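Local coordinates for protein L-threonine-O-3-phosphate decarboxylase (Porphyromonas gingivalis, PDB 3FKD) that probably binds pyridoxal 5'-phosphate and, as a lyase, probably decarboxylates L-threonine O-3-phosphate, at residues 302-306 against 317-321. Residue numbers count along the deposited sequence, not the author numbering.
Sequences MLIRD and YVRIT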
HETATM    1  N   MSE A 302     -14.442   2.270 -27.438  1.00 30.78           N
HETATM    2  CA  MSE A 302     -13.132   1.679 -27.284  1.00 29.34           C
HETATM    3  C   MSE A 302     -12.203   2.619 -26.555  1.00 28.72           C
HETATM    4  O   MSE A 302     -12.064   3.785 -26.932  1.00 30.32           O
HETATM    5  CB  MSE A 302     -12.546   1.351 -28.645  1.00 29.68           C
HETATM    6  CG  MSE A 302     -13.092   0.078 -29.225  1.00 32.48           C
HETATM    7 SE   MSE A 302     -12.647  -0.155 -31.115  1.00 54.48          SE
HETATM    8  CE  MSE A 302     -14.439   0.063 -31.901  1.00 39.27           C
ATOM      9  N   LEU A 303     -11.532   2.106 -25.535  1.00 25.96           N
ATOM     10  CA  LEU A 303     -10.565   2.926 -24.833  1.00 26.42           C
ATOM     11  C   LEU A 303      -9.130   2.723 -25.313  1.00 24.70           C
ATOM     12  O   LEU A 303      -8.686   1.615 -25.513  1.00 23.44           O
ATOM     13  CB  LEU A 303     -10.680   2.787 -23.293  1.00 25.37           C
ATOM     14  CG  LEU A 303      -9.905   3.873 -22.519  1.00 27.93           C
ATOM     15  CD1 LEU A 303     -10.519   5.245 -22.744  1.00 29.98           C
ATOM     16  CD2 LEU A 303      -9.844   3.606 -21.019  1.00 30.30           C
ATOM     17  N   ILE A 304      -8.409   3.828 -25.478  1.00 25.73           N
ATOM     18  CA  ILE A 304      -7.004   3.799 -25.873  1.00 25.20           C
ATOM     19  C   ILE A 304      -6.214   4.651 -24.887  1.00 24.84           C
ATOM     20  O   ILE A 304      -6.789   5.506 -24.236  1.00 27.06           O
ATOM     21  CB  ILE A 304      -6.803   4.349 -27.309  1.00 22.75           C
ATOM     22  CG1 ILE A 304      -7.019   5.857 -27.350  1.00 26.23           C
ATOM     23  CG2 ILE A 304      -7.784   3.732 -28.218  1.00 24.17           C
ATOM     24  CD1 ILE A 304      -6.734   6.450 -28.648  1.00 29.50           C
ATOM     25  N   ARG A 305      -4.906   4.416 -24.786  1.00 23.35           N
ATOM     26  CA  ARG A 305      -4.013   5.262 -24.005  1.00 22.98           C
ATOM     27  C   ARG A 305      -3.378   6.437 -24.790  1.00 22.08           C
ATOM     28  O   ARG A 305      -2.464   6.260 -25.589  1.00 20.37           O
ATOM     29  CB  ARG A 305      -2.927   4.392 -23.357  1.00 23.47           C
ATOM     30  CG  ARG A 305      -1.829   5.137 -22.630  1.00 23.20           C
ATOM     31  CD  ARG A 305      -2.271   5.735 -21.296  1.00 24.52           C
ATOM     32  NE  ARG A 305      -1.199   5.666 -20.280  1.00 25.64           N
ATOM     33  CZ  ARG A 305      -0.346   6.660 -20.050  1.00 26.39           C
ATOM     34  NH1 ARG A 305      -0.442   7.793 -20.740  1.00 26.54           N
ATOM     35  NH2 ARG A 305       0.601   6.530 -19.139  1.00 25.21           N
ATOM     36  N   ASP A 306      -3.862   7.643 -24.534  1.00 22.32           N
ATOM     37  CA  ASP A 306      -3.117   8.831 -24.932  1.00 23.64           C
ATOM     38  C   ASP A 306      -1.704   8.773 -24.329  1.00 24.65           C
ATOM     39  O   ASP A 306      -1.514   8.868 -23.097  1.00 25.19           O
ATOM     40  CB  ASP A 306      -3.844  10.091 -24.472  1.00 24.51           C
ATOM     41  CG  ASP A 306      -3.188  11.378 -24.963  1.00 26.19           C
ATOM     42  OD1 ASP A 306      -1.944  11.426 -25.161  1.00 25.32           O
ATOM     43  OD2 ASP A 306      -3.940  12.356 -25.158  1.00 27.69           O
ATOM     44  N   TYR A 317       1.120  10.568 -30.317  1.00 30.00           N
ATOM     45  CA  TYR A 317       1.321   9.176 -29.903  1.00 28.63           C
ATOM     46  C   TYR A 317       0.214   8.575 -29.013  1.00 27.20           C
ATOM     47  O   TYR A 317      -0.212   9.188 -28.040  1.00 24.88           O
ATOM     48  CB  TYR A 317       2.652   9.007 -29.188  1.00 27.18           C
ATOM     49  CG  TYR A 317       3.854   9.099 -30.078  1.00 30.24           C
ATOM     50  CD1 TYR A 317       4.481  10.332 -30.309  1.00 31.49           C
ATOM     51  CD2 TYR A 317       4.408   7.971 -30.653  1.00 29.24           C
ATOM     52  CE1 TYR A 317       5.599  10.443 -31.103  1.00 28.89           C
ATOM     53  CE2 TYR A 317       5.533   8.082 -31.470  1.00 34.21           C
ATOM     54  CZ  TYR A 317       6.127   9.332 -31.676  1.00 31.68           C
ATOM     55  OH  TYR A 317       7.235   9.471 -32.476  1.00 33.65           O
ATOM     56  N   VAL A 318      -0.235   7.373 -29.371  1.00 26.42           N
ATOM     57  CA  VAL A 318      -1.057   6.552 -28.483  1.00 24.70           C
ATOM     58  C   VAL A 318      -0.387   5.206 -28.220  1.00 23.54           C
ATOM     59  O   VAL A 318       0.345   4.691 -29.060  1.00 24.15           O
ATOM     60  CB  VAL A 318      -2.489   6.316 -29.039  1.00 25.12           C
ATOM     61  CG1 VAL A 318      -3.154   7.626 -29.356  1.00 27.69           C
ATOM     62  CG2 VAL A 318      -2.457   5.434 -30.260  1.00 24.24           C
ATOM     63  N   ARG A 319      -0.623   4.646 -27.041  1.00 23.36           N
ATOM     64  CA  ARG A 319      -0.207   3.279 -26.758  1.00 23.14           C
ATOM     65  C   ARG A 319      -1.418   2.365 -26.962  1.00 22.84           C
ATOM     66  O   ARG A 319      -2.500   2.663 -26.458  1.00 22.16           O
ATOM     67  CB  ARG A 319       0.338   3.138 -25.311  1.00 23.28           C
ATOM     68  CG  ARG A 319       1.104   1.813 -25.067  1.00 21.16           C
ATOM     69  CD  ARG A 319       1.510   1.607 -23.660  1.00 18.83           C
ATOM     70  NE  ARG A 319       0.328   1.636 -22.831  1.00 21.87           N
ATOM     71  CZ  ARG A 319       0.301   1.992 -21.553  1.00 20.15           C
ATOM     72  NH1 ARG A 319       1.423   2.339 -20.912  1.00 19.06           N
ATOM     73  NH2 ARG A 319      -0.854   1.977 -20.922  1.00 20.42           N
ATOM     74  N   ILE A 320      -1.226   1.270 -27.698  1.00 21.16           N
ATOM     75  CA  ILE A 320      -2.277   0.285 -27.943  1.00 21.36           C
ATOM     76  C   ILE A 320      -1.870  -1.157 -27.562  1.00 22.65           C
ATOM     77  O   ILE A 320      -0.832  -1.642 -28.027  1.00 22.09           O
ATOM     78  CB  ILE A 320      -2.652   0.230 -29.423  1.00 22.91           C
ATOM     79  CG1 ILE A 320      -2.849   1.632 -30.017  1.00 23.36           C
ATOM     80  CG2 ILE A 320      -3.867  -0.685 -29.647  1.00 23.48           C
ATOM     81  CD1 ILE A 320      -4.261   2.089 -30.046  1.00 24.56           C
ATOM     82  N   THR A 321      -2.681  -1.832 -26.730  1.00 20.15           N
ATOM     83  CA  THR A 321      -2.505  -3.256 -26.463  1.00 21.24           C
ATOM     84  C   THR A 321      -3.440  -4.141 -27.282  1.00 21.53           C
ATOM     85  O   THR A 321      -4.659  -4.008 -27.208  1.00 22.60           O
ATOM     86  CB  THR A 321      -2.758  -3.613 -24.974  1.00 21.91           C
ATOM     87  OG1 THR A 321      -2.054  -2.690 -24.151  1.00 21.86           O
ATOM     88  CG2 THR A 321      -2.309  -5.064 -24.659  1.00 18.53           C
TER
HETATM   89  O   HOH W   1       1.689   3.584 -17.899  1.00 18.44           O
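Arg-305 and Arg-319 face each other as an antiparallel hydrogen-bonded pair, their CA atoms 5.1 Å apart. Arg-319 N donates to Arg-305 O at 2.8 Å; the return bond, from Arg-305 N to Arg-319 O, is stretched to 3.4 Å and weak. The strands part from here towards Ile-304 and Ile-320, whose CA atoms are 6.2 Å apart. Both arginine side chains rise on the same face of the sheet, where the aliphatic stem of Arg-305 supplies apolar surface: its CG lies over one face of the Arg-319 guanidinium, 3.7 Å from Arg-319 NH2. The like charges are close, but each has polar partners. Water 1 accepts from Arg-319 NH1 and, weakly, from Arg-305 NH2; Arg-305 NH1 bonds to Asp-306 O and Asn-309, while Arg-319 NH2 reaches the carbonyl of Ser-21. Branched apolar residues suit the other face, beneath helices 289-298 and 325-339. There Ile-304 CD1 meets Val-318 CG1 at 3.8 Å, and Ile-304 CG2 lies 4.3 Å from Ile-320 CD1. The contact is a long-looped beta hairpin within the small domain of a fold-type I PLP enzyme. In class I and II aminotransferases an arginine of this domain commonly grips the substrate carboxylate; the position of Arg-319, weakly bonded to Asn-140, is consistent with such a site.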